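Local coordinates for protein vascular endothelial cadherin (Gallus gallus, PDB 3PPE) that mediates calcium-dependent, homophilic adhesion between endothelial cells, two copies of this EC1-EC2 piece pairing as a domain-swapped dimer, at residues Ile108-Pro114 against Thr196-Thr202; Val113-Leu119 against Thr163-Asp169; Arg6-Arg10 against Val21-Thr25. One frame throughout, in Å; residues are numbered along the deposited sequence. Where two conformers were deposited one is given.

Contact 1 of 3, residues Ile108-Pro114 against Thr196-Thr202; sequences IFNGSVP and TVIIRLT
Strand 108-114 runs parallel to strand 196-202, paired in register from Ile108 with Thr196 to Pro114 with Thr202, the two directions diverging by 24°. Phe109, Gly111 and Val113 do the bonding: Phe109 N gives to Thr196 O (2.8 Å), Phe109 O takes Ile198 N, and the same scheme links Gly111 to Ile198 and Arg200, and Val113 to Arg200 and Thr202. On the inner face, Val113 CG1 lies alongside Leu201 CD1 at 4.0 Å, and the Phe109 ring presents its edge to Thr196 O, CD1 lying 3.9 Å from that oxygen. Val126 and Ile161 of the facing sheet pack against this side. The outer face is mixed. Ile108 CG2 meets Ile198 CD1 at 3.6 Å, and beyond Gly111 the Arg200 guanidinium lays one face over Ser112 CB, which sits off-centre toward its rim. A near-eclipsed bend in the arginine chain (chi3 22°) swings it there. One water links Arg200 NH2 (3.1 Å) to Ser112 OG (3.0 Å); a second joins Ser112 OG and Thr202 OG1, 2.8 Å from each. Here the later part of EC2's split N-terminal strand pairs parallel with the last strand, as in cadherin domains, and forms the edge of one sheet. Because main-chain bonds carry the register, side chains are left to divide the faces: hydrocarbon inward; outward, aliphatic groups mixed with hydroxyls, guanidinium and water.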
# COMPACT_ATOMS: atom_id res chain seq x y z
N ILE A 108 26.56 -3.18 -33.98
CA ILE A 108 26.61 -3.89 -35.24
C ILE A 108 26.81 -5.41 -34.98
O ILE A 108 27.74 -5.84 -34.27
CB ILE A 108 27.73 -3.32 -36.16
CG1 ILE A 108 27.54 -1.80 -36.41
CG2 ILE A 108 27.81 -4.11 -37.47
CD1 ILE A 108 28.66 -1.19 -37.28
N PHE A 109 25.89 -6.19 -35.53
CA PHE A 109 26.03 -7.64 -35.65
C PHE A 109 26.48 -8.04 -37.06
O PHE A 109 26.20 -7.36 -38.04
CB PHE A 109 24.70 -8.34 -35.33
CG PHE A 109 24.13 -8.01 -33.97
CD1 PHE A 109 23.36 -6.85 -33.77
CD2 PHE A 109 24.32 -8.89 -32.90
CE1 PHE A 109 22.81 -6.57 -32.49
CE2 PHE A 109 23.75 -8.64 -31.68
CZ PHE A 109 23.01 -7.48 -31.45
N ASN A 110 27.17 -9.16 -37.17
CA ASN A 110 27.65 -9.64 -38.45
C ASN A 110 27.19 -11.06 -38.65
O ASN A 110 27.21 -11.87 -37.71
CB ASN A 110 29.20 -9.59 -38.49
CG ASN A 110 29.72 -8.19 -38.45
OD1 ASN A 110 29.80 -7.52 -39.47
ND2 ASN A 110 30.06 -7.72 -37.26
N GLY A 111 26.77 -11.39 -39.87
CA GLY A 111 26.58 -12.77 -40.23
C GLY A 111 26.84 -13.03 -41.69
O GLY A 111 27.15 -12.13 -42.46
N SER A 112 26.69 -14.28 -42.07
CA SER A 112 26.86 -14.65 -43.45
C SER A 112 25.97 -15.84 -43.78
O SER A 112 25.54 -16.60 -42.90
CB SER A 112 28.35 -14.96 -43.77
OG SER A 112 28.69 -16.25 -43.30
N VAL A 113 25.67 -15.97 -45.05
CA VAL A 113 24.85 -17.08 -45.51
C VAL A 113 25.29 -17.36 -46.96
O VAL A 113 25.68 -16.41 -47.66
CB VAL A 113 23.34 -16.77 -45.34
CG1 VAL A 113 22.88 -15.66 -46.29
CG2 VAL A 113 22.47 -18.06 -45.48
N PRO A 114 25.33 -18.64 -47.39
CA PRO A 114 25.61 -18.91 -48.81
C PRO A 114 24.53 -18.37 -49.69
O PRO A 114 23.34 -18.42 -49.30
CB PRO A 114 25.61 -20.44 -48.88
CG PRO A 114 26.03 -20.85 -47.46
CD PRO A 114 25.28 -19.88 -46.59
N THR A 196 22.36 -2.56 -36.42
CA THR A 196 22.61 -2.94 -37.81
C THR A 196 23.14 -4.35 -37.85
O THR A 196 23.94 -4.76 -36.99
CB THR A 196 23.69 -1.98 -38.43
OG1 THR A 196 23.25 -0.63 -38.30
CG2 THR A 196 23.95 -2.24 -39.91
N VAL A 197 22.69 -5.08 -38.87
CA VAL A 197 23.20 -6.39 -39.17
C VAL A 197 23.81 -6.34 -40.56
O VAL A 197 23.12 -6.06 -41.53
CB VAL A 197 22.14 -7.50 -39.15
CG1 VAL A 197 22.81 -8.86 -39.06
CG2 VAL A 197 21.19 -7.31 -37.95
N ILE A 198 25.10 -6.63 -40.63
CA ILE A 198 25.78 -6.79 -41.91
C ILE A 198 25.78 -8.28 -42.22
O ILE A 198 26.33 -9.09 -41.47
CB ILE A 198 27.19 -6.22 -41.86
CG1 ILE A 198 27.11 -4.70 -41.60
CG2 ILE A 198 27.93 -6.47 -43.19
CD1 ILE A 198 28.40 -4.16 -40.99
N ILE A 199 25.12 -8.63 -43.32
CA ILE A 199 25.00 -10.02 -43.73
C ILE A 199 25.71 -10.18 -45.08
O ILE A 199 25.29 -9.62 -46.10
CB ILE A 199 23.54 -10.41 -43.87
CG1 ILE A 199 22.86 -10.37 -42.50
CG2 ILE A 199 23.42 -11.83 -44.53
CD1 ILE A 199 21.38 -10.24 -42.56
N ARG A 200 26.79 -10.94 -45.07
CA ARG A 200 27.54 -11.21 -46.29
C ARG A 200 26.99 -12.45 -46.97
O ARG A 200 26.72 -13.45 -46.30
CB ARG A 200 29.02 -11.43 -45.95
CG ARG A 200 29.74 -10.18 -45.57
CD ARG A 200 31.08 -10.48 -44.92
NE ARG A 200 31.60 -11.81 -45.27
CZ ARG A 200 31.72 -12.82 -44.42
NH1 ARG A 200 31.39 -12.67 -43.15
NH2 ARG A 200 32.19 -13.99 -44.84
N LEU A 201 26.85 -12.41 -48.28
CA LEU A 201 26.50 -13.58 -49.08
C LEU A 201 27.79 -14.24 -49.54
O LEU A 201 28.65 -13.58 -50.13
CB LEU A 201 25.64 -13.18 -50.28
CG LEU A 201 24.13 -13.04 -50.08
CD1 LEU A 201 23.46 -14.40 -50.06
CD2 LEU A 201 23.77 -12.35 -48.78
N THR A 202 27.92 -15.54 -49.25
CA THR A 202 29.13 -16.29 -49.56
C THR A 202 28.95 -17.19 -50.79
O THR A 202 27.84 -17.51 -51.18
CB THR A 202 29.65 -17.07 -48.33
OG1 THR A 202 28.61 -17.92 -47.84
CG2 THR A 202 30.08 -16.10 -47.23
O HOH W 1 29.52 -9.68 -41.94
O HOH W 2 28.17 -18.27 -45.14
O HOH W 3 31.68 -16.57 -43.12

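Contact 2 of 3, residues Val113-Leu119 against Thr163-Asp169; sequences VPEMSRL and TARADLD
Thr163 and Arg118 meet in the tight part of this contact, where Thr163 OG1 donates to Arg118 O at 2.8 Å and also accepts from Thr121 N. The hydroxyl lies between the backbone N and the carbonyl carbon (chi1 60°), which leaves CG2 to cross Val113 CG2 on the inner side. A valine in place of Thr163 would probably keep the bulk but cost Arg118 O one of its two hydroxyl donors and leave Thr121 N without this acceptor. Next to it, Leu119 CD1 presses on Ala164 O (3.2 Å). A water bridges the segments, accepting from Leu168 N and donating to Ser117 O and Arg165 O. At the other end, a type II turn from Pro114 to Ser117 offers Met116 N to Leu168 O at 2.7 Å. The looser side begins with the Met116 side chain, which doubles back through chi2 -59° and chi3 -62°, placing SD 3.6 Å from Asp167 C. Another water spans Met116 O and Ala166 O. Glu115 OE2 and Asp169 OD2 come within 3.9 Å, their carboxylates nearly perpendicular, and share a water that donates to both. Backbone N-H groups of Arg170 and Glu171 respectively bind these oxygens and would help offset the like charges. The contact joins the exit of strand 108-114 to the loop between strands 160-163 and 175-184, with Leu168 reaching Phe153 and Leu201 on neighbouring strands.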
# COMPACT_ATOMS: atom_id res chain seq x y z
N VAL A 113 25.67 -15.97 -45.05
CA VAL A 113 24.85 -17.08 -45.51
C VAL A 113 25.29 -17.36 -46.96
O VAL A 113 25.68 -16.41 -47.66
CB VAL A 113 23.34 -16.77 -45.34
CG1 VAL A 113 22.88 -15.66 -46.29
CG2 VAL A 113 22.47 -18.06 -45.48
N PRO A 114 25.33 -18.64 -47.39
CA PRO A 114 25.61 -18.91 -48.81
C PRO A 114 24.53 -18.37 -49.69
O PRO A 114 23.34 -18.42 -49.30
CB PRO A 114 25.61 -20.44 -48.88
CG PRO A 114 26.03 -20.85 -47.46
CD PRO A 114 25.28 -19.88 -46.59
N GLU A 115 24.92 -17.86 -50.87
CA GLU A 115 23.99 -17.36 -51.84
C GLU A 115 23.04 -18.47 -52.24
O GLU A 115 23.39 -19.64 -52.13
CB GLU A 115 24.71 -16.83 -53.10
CG GLU A 115 25.57 -17.88 -53.81
CD GLU A 115 25.98 -17.43 -55.22
OE1 GLU A 115 26.81 -18.13 -55.87
OE2 GLU A 115 25.44 -16.38 -55.66
N MET A 116 21.86 -18.09 -52.71
CA MET A 116 20.89 -19.05 -53.22
C MET A 116 20.46 -20.12 -52.21
O MET A 116 19.99 -21.17 -52.60
CB MET A 116 21.40 -19.69 -54.55
CG MET A 116 21.87 -18.67 -55.63
SD MET A 116 20.55 -17.53 -56.12
CE MET A 116 19.36 -18.69 -56.78
N SER A 117 20.60 -19.86 -50.91
CA SER A 117 20.05 -20.75 -49.88
C SER A 117 18.52 -20.71 -49.98
O SER A 117 17.92 -19.70 -50.38
CB SER A 117 20.49 -20.29 -48.48
OG SER A 117 21.93 -20.31 -48.33
N ARG A 118 17.89 -21.83 -49.62
CA ARG A 118 16.45 -21.87 -49.56
C ARG A 118 15.85 -20.77 -48.66
O ARG A 118 16.50 -20.22 -47.75
CB ARG A 118 15.97 -23.27 -49.15
CG ARG A 118 16.37 -23.72 -47.73
CD ARG A 118 16.08 -25.20 -47.58
NE ARG A 118 16.26 -25.69 -46.22
CZ ARG A 118 15.97 -26.92 -45.82
NH1 ARG A 118 15.50 -27.81 -46.69
NH2 ARG A 118 16.15 -27.28 -44.56
N LEU A 119 14.63 -20.38 -48.99
CA LEU A 119 13.84 -19.51 -48.14
C LEU A 119 13.81 -20.07 -46.71
O LEU A 119 13.60 -21.28 -46.52
CB LEU A 119 12.41 -19.47 -48.66
CG LEU A 119 11.36 -18.85 -47.76
CD1 LEU A 119 11.55 -17.34 -47.76
CD2 LEU A 119 10.02 -19.23 -48.32
N THR A 163 16.70 -15.97 -44.23
CA THR A 163 16.52 -15.49 -45.61
C THR A 163 15.01 -15.41 -45.87
O THR A 163 14.26 -16.31 -45.48
CB THR A 163 17.20 -16.43 -46.68
OG1 THR A 163 16.63 -17.73 -46.56
CG2 THR A 163 18.75 -16.52 -46.46
N ALA A 164 14.59 -14.32 -46.53
CA ALA A 164 13.19 -14.05 -46.88
C ALA A 164 12.88 -14.40 -48.33
O ALA A 164 11.73 -14.34 -48.74
CB ALA A 164 12.83 -12.57 -46.64
N ARG A 165 13.90 -14.80 -49.08
CA ARG A 165 13.79 -15.11 -50.52
C ARG A 165 14.74 -16.26 -50.76
O ARG A 165 15.76 -16.35 -50.07
CB ARG A 165 14.27 -13.92 -51.38
CG ARG A 165 13.39 -12.63 -51.28
CD ARG A 165 13.88 -11.52 -52.21
NE ARG A 165 13.71 -11.93 -53.61
CZ ARG A 165 12.64 -11.68 -54.36
NH1 ARG A 165 11.58 -11.03 -53.85
NH2 ARG A 165 12.63 -12.14 -55.62
N ALA A 166 14.47 -17.08 -51.78
CA ALA A 166 15.37 -18.19 -52.15
C ALA A 166 16.34 -17.82 -53.26
O ALA A 166 17.16 -18.63 -53.62
CB ALA A 166 14.56 -19.41 -52.58
N ASP A 167 16.27 -16.60 -53.79
CA ASP A 167 17.12 -16.21 -54.94
C ASP A 167 18.21 -15.19 -54.60
O ASP A 167 18.59 -14.40 -55.47
CB ASP A 167 16.24 -15.64 -56.09
CG ASP A 167 15.35 -14.49 -55.63
OD1 ASP A 167 14.49 -14.01 -56.41
OD2 ASP A 167 15.50 -14.06 -54.46
N LEU A 168 18.71 -15.16 -53.36
CA LEU A 168 19.75 -14.17 -53.04
C LEU A 168 21.06 -14.50 -53.75
O LEU A 168 21.70 -15.51 -53.46
CB LEU A 168 19.95 -13.95 -51.53
CG LEU A 168 18.70 -13.61 -50.70
CD1 LEU A 168 19.03 -13.57 -49.23
CD2 LEU A 168 18.06 -12.30 -51.16
N ASP A 169 21.46 -13.60 -54.63
CA ASP A 169 22.54 -13.83 -55.59
C ASP A 169 23.68 -12.90 -55.21
O ASP A 169 23.52 -11.67 -55.24
CB ASP A 169 22.01 -13.50 -56.99
CG ASP A 169 22.98 -13.92 -58.12
OD1 ASP A 169 22.52 -14.62 -59.06
OD2 ASP A 169 24.18 -13.58 -58.07
O HOH W 4 26.25 -15.74 -58.05
O HOH W 5 17.60 -21.49 -53.60
O HOH W 6 18.48 -17.08 -50.95

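Contact 3 of 3, residues Arg6-Arg10 against Val21-Thr25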
# COMPACT_ATOMS: atom_id res chain seq x y z
N ARG A 6 6.61 -9.70 4.14
CA ARG A 6 6.97 -8.93 2.97
C ARG A 6 6.12 -7.66 2.95
O ARG A 6 4.96 -7.67 3.36
CB ARG A 6 6.61 -9.71 1.70
CG ARG A 6 7.41 -10.96 1.43
CD ARG A 6 8.80 -10.63 0.84
NE ARG A 6 9.59 -11.83 0.60
CZ ARG A 6 10.28 -12.50 1.54
NH1 ARG A 6 10.26 -12.11 2.82
NH2 ARG A 6 10.98 -13.59 1.18
N MET A 7 6.72 -6.59 2.44
CA MET A 7 5.98 -5.38 2.07
C MET A 7 6.35 -5.11 0.62
O MET A 7 7.40 -5.55 0.15
CB MET A 7 6.39 -4.19 2.96
CG MET A 7 6.13 -4.41 4.45
SD MET A 7 6.40 -2.93 5.39
CE MET A 7 6.13 -3.57 7.05
N HIS A 8 5.49 -4.37 -0.08
CA HIS A 8 5.70 -4.08 -1.51
C HIS A 8 5.43 -2.64 -1.70
O HIS A 8 4.46 -2.10 -1.19
CB HIS A 8 4.76 -4.91 -2.42
CG HIS A 8 4.87 -6.38 -2.19
ND1 HIS A 8 4.19 -7.01 -1.17
CD2 HIS A 8 5.65 -7.32 -2.77
CE1 HIS A 8 4.53 -8.29 -1.15
NE2 HIS A 8 5.41 -8.50 -2.11
N ILE A 9 6.32 -2.02 -2.44
CA ILE A 9 6.17 -0.63 -2.85
C ILE A 9 6.60 -0.48 -4.32
O ILE A 9 7.62 -1.01 -4.74
CB ILE A 9 6.93 0.36 -1.93
CG1 ILE A 9 6.83 1.80 -2.48
CG2 ILE A 9 8.39 -0.09 -1.69
CD1 ILE A 9 7.23 2.90 -1.51
N ARG A 10 5.78 0.21 -5.09
CA ARG A 10 6.03 0.45 -6.50
C ARG A 10 7.24 1.34 -6.72
O ARG A 10 7.45 2.30 -5.99
CB ARG A 10 4.76 1.08 -7.10
CG ARG A 10 4.57 0.81 -8.59
CD ARG A 10 3.22 1.35 -9.12
NE ARG A 10 3.19 2.82 -9.25
CZ ARG A 10 2.47 3.66 -8.49
NH1 ARG A 10 1.69 3.21 -7.50
NH2 ARG A 10 2.53 4.97 -8.73
N VAL A 21 4.61 2.35 2.48
CA VAL A 21 5.20 1.05 2.12
C VAL A 21 4.33 -0.09 2.64
O VAL A 21 4.02 -1.02 1.91
CB VAL A 21 6.65 0.90 2.66
CG1 VAL A 21 7.20 -0.55 2.42
CG2 VAL A 21 7.57 1.95 2.02
N GLY A 22 3.97 -0.06 3.92
CA GLY A 22 3.24 -1.17 4.53
C GLY A 22 3.16 -0.97 6.03
O GLY A 22 3.47 0.12 6.53
N LYS A 23 2.77 -2.01 6.76
CA LYS A 23 2.57 -1.84 8.20
C LYS A 23 3.04 -3.02 9.00
O LYS A 23 2.73 -4.14 8.67
CB LYS A 23 1.08 -1.51 8.51
CG LYS A 23 0.81 -1.11 9.97
CD LYS A 23 -0.68 -1.24 10.29
CE LYS A 23 -0.95 -1.18 11.82
NZ LYS A 23 -0.24 -2.19 12.75
N LEU A 24 3.80 -2.75 10.05
CA LEU A 24 4.20 -3.78 11.00
C LEU A 24 3.10 -4.00 12.01
O LEU A 24 2.44 -3.05 12.41
CB LEU A 24 5.46 -3.34 11.75
CG LEU A 24 6.75 -3.18 10.91
CD1 LEU A 24 7.82 -2.53 11.82
CD2 LEU A 24 7.18 -4.57 10.42
N THR A 25 2.93 -5.25 12.46
CA THR A 25 2.03 -5.53 13.59
C THR A 25 2.63 -6.54 14.56
O THR A 25 2.92 -7.66 14.18
CB THR A 25 0.64 -6.03 13.13
OG1 THR A 25 0.06 -5.11 12.19
CG2 THR A 25 -0.33 -6.19 14.33
O HOH W 7 2.99 -3.74 1.68
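Met7 and Val21 lead an apolar seam between two strands that belong to the facing sheets of EC1. Met7 CB rests 3.8 Å from Val21 CG1, and its chain then runs straight out (chi2 -172°, chi3 -176°) along the second strand. SD passes over Gly22, 3.7 Å from its CA. The methyl CE ends 3.7 Å from Leu24 CD2, the two side chains crossing at about a right angle. Further along, in the conformer given, Ile9 CD1 lies 3.7 Å from Val21 CG2. Val21 and Gly22 together face Ile55 in a classic beta bulge.

Polar contact is indirect. No hydrogen bond runs straight between the segments: His8 O and Val21 O, both acceptors, approach to 3.3 Å. A water instead joins the backbones, accepting from His8 N (3.1 Å) and donating to Val21 O (2.9 Å). At the far end Lys23 stretches out and turns only at its last bond, NZ binding Leu24 O and Thr25 OG1 as well as Asp52 O.

In the second subunit, Trp4 packs on Leu24, consistent with the exchange of N-terminal strands that characterises classical cadherin dimers. Each strand finds its main-chain partners mostly in its own sheet, Met7 and Ile9 on strand 82-95 and Val21 on Ile55. Dispersion between methionine, isoleucine, valine and leucine groups, with one bridging water, therefore carries the contact here.

In the fold
Contacts 1 and 2 lie together in EC2, sharing Val113 and Pro114 of strand 108-114, with centres 12 Å apart and contact 2 nested within the loop closed by contact 1. Thr202 O and Glu115 N probably bond where they join, and Leu201 of contact 1 packs on Glu115 and Leu168 of contact 2. Contact 3 lies in EC1, on the other side of the chain's centre, about 51 Å from contact 1 between centres. Their chemistry follows position: contact 1 is sheet pairing, partly buried, one face inward and one outward; contact 2 is a more exposed loop junction held by two direct hydrogen bonds and several bridging waters; contact 3 is the most buried, an apolar meeting of two layers beside the dimer partner.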